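Local structure of AAR187Cp (Eremothecium gossypii, 3ZIL) at residues A[326-334]-A[367-375]. The protein is a Wapl-family protein that probably regulates the establishment of sister-chromatid cohesion through cohesin, this piece of it being the helical Wap1 domain. Residues are numbered along the deposited sequence; the frame is centred on the assembly and turned at random.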
loop_
_atom_site.group_PDB
_atom_site.type_symbol
_atom_site.label_atom_id
_atom_site.label_comp_id
_atom_site.label_asym_id
_atom_site.label_seq_id
_atom_site.Cartn_x
_atom_site.Cartn_y
_atom_site.Cartn_z
ATOM N N PHE A 326 11.510 -15.681 -14.510
ATOM C CA PHE A 326 12.092 -16.725 -13.683
ATOM C C PHE A 326 13.530 -16.997 -14.096
ATOM O O PHE A 326 14.396 -17.222 -13.254
ATOM C CB PHE A 326 11.251 -18.011 -13.768
ATOM C CG PHE A 326 11.832 -19.158 -13.005
ATOM C CD1 PHE A 326 11.515 -19.344 -11.696
ATOM C CD2 PHE A 326 12.733 -20.029 -13.604
ATOM C CE1 PHE A 326 12.074 -20.386 -10.964
ATOM C CE2 PHE A 326 13.336 -21.043 -12.876
ATOM C CZ PHE A 326 12.986 -21.241 -11.558
ATOM N N LEU A 327 13.770 -17.030 -15.413
ATOM C CA LEU A 327 15.095 -17.387 -15.934
ATOM C C LEU A 327 16.120 -16.291 -15.615
ATOM O O LEU A 327 17.284 -16.566 -15.364
ATOM C CB LEU A 327 15.009 -17.544 -17.452
ATOM C CG LEU A 327 14.239 -18.781 -17.931
ATOM C CD1 LEU A 327 14.184 -18.886 -19.468
ATOM C CD2 LEU A 327 14.792 -20.063 -17.362
ATOM N N LEU A 328 15.680 -15.035 -15.714
ATOM C CA LEU A 328 16.531 -13.919 -15.354
ATOM C C LEU A 328 16.919 -14.035 -13.873
ATOM O O LEU A 328 18.098 -13.850 -13.525
ATOM C CB LEU A 328 15.825 -12.577 -15.659
ATOM C CG LEU A 328 16.498 -11.295 -15.175
ATOM C CD1 LEU A 328 17.922 -11.184 -15.660
ATOM C CD2 LEU A 328 15.681 -10.073 -15.601
ATOM N N VAL A 329 15.938 -14.300 -13.012
ATOM C CA VAL A 329 16.228 -14.325 -11.591
ATOM C C VAL A 329 17.182 -15.526 -11.348
ATOM O O VAL A 329 18.197 -15.393 -10.652
ATOM C CB VAL A 329 14.947 -14.415 -10.723
ATOM C CG1 VAL A 329 15.287 -14.891 -9.305
ATOM C CG2 VAL A 329 14.150 -13.076 -10.743
ATOM N N TYR A 330 16.874 -16.660 -11.978
ATOM C CA TYR A 330 17.762 -17.831 -11.963
ATOM C C TYR A 330 19.240 -17.541 -12.408
ATOM O O TYR A 330 20.178 -17.953 -11.752
ATOM C CB TYR A 330 17.173 -18.975 -12.796
ATOM C CG TYR A 330 18.118 -20.156 -12.765
ATOM C CD1 TYR A 330 18.415 -20.817 -11.558
ATOM C CD2 TYR A 330 18.760 -20.579 -13.924
ATOM C CE1 TYR A 330 19.322 -21.862 -11.533
ATOM C CE2 TYR A 330 19.655 -21.630 -13.902
ATOM C CZ TYR A 330 19.930 -22.255 -12.706
ATOM O OH TYR A 330 20.822 -23.296 -12.712
ATOM N N ALA A 331 19.422 -16.837 -13.500
ATOM C CA ALA A 331 20.765 -16.494 -14.009
ATOM C C ALA A 331 21.543 -15.754 -12.916
ATOM O O ALA A 331 22.746 -16.013 -12.727
ATOM C CB ALA A 331 20.634 -15.632 -15.243
ATOM N N TYR A 332 20.854 -14.858 -12.171
ATOM C CA TYR A 332 21.494 -14.163 -11.027
ATOM C C TYR A 332 21.875 -15.134 -9.918
ATOM O O TYR A 332 22.995 -15.078 -9.348
ATOM C CB TYR A 332 20.596 -12.998 -10.481
ATOM C CG TYR A 332 20.787 -11.686 -11.267
ATOM C CD1 TYR A 332 21.882 -10.906 -11.044
ATOM C CD2 TYR A 332 19.873 -11.261 -12.230
ATOM C CE1 TYR A 332 22.117 -9.760 -11.751
ATOM C CE2 TYR A 332 20.066 -10.078 -12.903
ATOM C CZ TYR A 332 21.201 -9.316 -12.643
ATOM O OH TYR A 332 21.479 -8.143 -13.318
ATOM N N SER A 333 20.989 -16.090 -9.644
ATOM C CA SER A 333 21.262 -17.058 -8.593
ATOM C C SER A 333 22.478 -17.969 -8.966
ATOM O O SER A 333 23.507 -18.042 -8.244
ATOM C CB SER A 333 20.030 -17.885 -8.317
ATOM O OG SER A 333 20.371 -18.804 -7.313
ATOM N N ALA A 334 22.335 -18.652 -10.089
ATOM C CA ALA A 334 23.426 -19.414 -10.667
ATOM C C ALA A 334 24.772 -18.683 -10.623
ATOM O O ALA A 334 25.742 -19.248 -10.130
ATOM C CB ALA A 334 23.073 -19.840 -12.086
ATOM N N ILE A 367 14.301 -3.775 -16.129
ATOM C CA ILE A 367 14.526 -5.191 -16.475
ATOM C C ILE A 367 15.579 -5.340 -17.616
ATOM O O ILE A 367 16.464 -6.187 -17.514
ATOM C CB ILE A 367 13.222 -5.899 -16.863
ATOM C CG1 ILE A 367 12.220 -5.834 -15.683
ATOM C CG2 ILE A 367 13.520 -7.340 -17.292
ATOM C CD1 ILE A 367 10.917 -6.552 -15.893
ATOM N N HIS A 368 15.486 -4.540 -18.670
ATOM C CA HIS A 368 16.398 -4.669 -19.819
ATOM C C HIS A 368 17.840 -4.596 -19.331
ATOM O O HIS A 368 18.741 -5.334 -19.761
ATOM C CB HIS A 368 16.130 -3.552 -20.813
ATOM C CG HIS A 368 17.055 -3.552 -22.019
ATOM N ND1 HIS A 368 17.351 -4.656 -22.714
ATOM C CD2 HIS A 368 17.698 -2.520 -22.656
ATOM C CE1 HIS A 368 18.147 -4.357 -23.732
ATOM N NE2 HIS A 368 18.372 -3.055 -23.691
ATOM N N THR A 369 18.021 -3.683 -18.412
ATOM C CA THR A 369 19.298 -3.197 -17.932
ATOM C C THR A 369 19.849 -4.350 -17.029
ATOM O O THR A 369 21.044 -4.673 -17.033
ATOM C CB THR A 369 18.924 -1.859 -17.239
ATOM O OG1 THR A 369 19.470 -0.738 -17.932
ATOM C CG2 THR A 369 19.117 -1.824 -15.734
ATOM N N ARG A 370 18.951 -5.028 -16.318
ATOM C CA ARG A 370 19.352 -6.197 -15.523
ATOM C C ARG A 370 19.693 -7.432 -16.329
ATOM O O ARG A 370 20.527 -8.223 -15.934
ATOM C CB ARG A 370 18.322 -6.467 -14.443
ATOM C CG ARG A 370 18.571 -5.442 -13.354
ATOM C CD ARG A 370 17.327 -5.042 -12.673
ATOM N NE ARG A 370 17.667 -4.252 -11.504
ATOM C CZ ARG A 370 16.874 -4.130 -10.458
ATOM N NH1 ARG A 370 15.679 -4.761 -10.380
ATOM N NH2 ARG A 370 17.289 -3.419 -9.467
ATOM N N ILE A 371 19.020 -7.580 -17.451
ATOM C CA ILE A 371 19.291 -8.638 -18.383
ATOM C C ILE A 371 20.693 -8.397 -18.982
ATOM O O ILE A 371 21.527 -9.278 -18.956
ATOM C CB ILE A 371 18.231 -8.713 -19.505
ATOM C CG1 ILE A 371 16.843 -9.154 -18.966
ATOM C CG2 ILE A 371 18.701 -9.725 -20.543
ATOM C CD1 ILE A 371 15.707 -8.811 -19.920
ATOM N N THR A 372 20.947 -7.197 -19.497
ATOM C CA THR A 372 22.238 -6.853 -20.087
ATOM C C THR A 372 23.409 -7.204 -19.170
ATOM O O THR A 372 24.359 -7.832 -19.600
ATOM C CB THR A 372 22.327 -5.351 -20.377
ATOM O OG1 THR A 372 21.651 -5.096 -21.599
ATOM C CG2 THR A 372 23.828 -4.923 -20.488
ATOM N N ARG A 373 23.333 -6.698 -17.938
ATOM C CA ARG A 373 24.303 -6.949 -16.892
ATOM C C ARG A 373 24.623 -8.440 -16.737
ATOM O O ARG A 373 25.810 -8.808 -16.708
ATOM C CB ARG A 373 23.819 -6.306 -15.563
ATOM C CG ARG A 373 24.610 -6.668 -14.319
ATOM C CD ARG A 373 26.097 -6.428 -14.558
ATOM N NE ARG A 373 26.840 -6.032 -13.371
ATOM C CZ ARG A 373 27.848 -5.159 -13.380
ATOM N NH1 ARG A 373 28.211 -4.560 -14.508
ATOM N NH2 ARG A 373 28.478 -4.860 -12.255
ATOM N N VAL A 374 23.573 -9.269 -16.693
ATOM C CA VAL A 374 23.675 -10.700 -16.493
ATOM C C VAL A 374 24.259 -11.358 -17.747
ATOM O O VAL A 374 25.083 -12.256 -17.624
ATOM C CB VAL A 374 22.299 -11.331 -16.044
ATOM C CG1 VAL A 374 21.737 -12.256 -17.104
ATOM C CG2 VAL A 374 22.462 -12.147 -14.767
ATOM N N LEU A 375 23.889 -10.896 -18.948
ATOM C CA LEU A 375 24.400 -11.506 -20.163
ATOM C C LEU A 375 25.931 -11.330 -20.303
ATOM O O LEU A 375 26.575 -12.009 -21.105
ATOM C CB LEU A 375 23.728 -10.922 -21.373
ATOM C CG LEU A 375 22.277 -11.268 -21.596
ATOM C CD1 LEU A 375 21.740 -10.401 -22.743
ATOM C CD2 LEU A 375 22.111 -12.765 -21.795
#
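Tyr332 turns CG to the backbone N side (chi1 -84°), carrying its ring across to segment 367-375, and Leu328, one turn before it, has CG anti to its own N (chi1 172°), extending its methyls to the same segment. The Tyr332 OH donates to Arg370 O at 2.8 Å, in the carbonyl plane and on a lone pair of an oxygen that also accepts a weak helical bond from Val374 N. Val374 lays CG2 over the centre of the ring, 3.6 Å from the centroid, in a CH-pi contact, while the same methyl touches Ala331 CB. Arg373 CG lies alongside the hydroxyl. Deeper in, Leu328 CD2 meets Ile371 CG1 at 3.7 Å, the two side chains at about a right angle, and also touches Ile367 CG2. A phenylalanine in place of Tyr332 would probably keep the methyl-on-ring contact but leave Arg370 O without its hydroxyl donor. The Arg370 guanidinium reaches on to a salt bridge with Glu291 and a hydrogen bond to Asn287. Segments 326-334 and 367-375, their axes at 40°, lie near the C-terminal end of the helical array and pack against helix 272-289 through Leu328 and Tyr332, and against helix 343-360 through Ile371 and Val374.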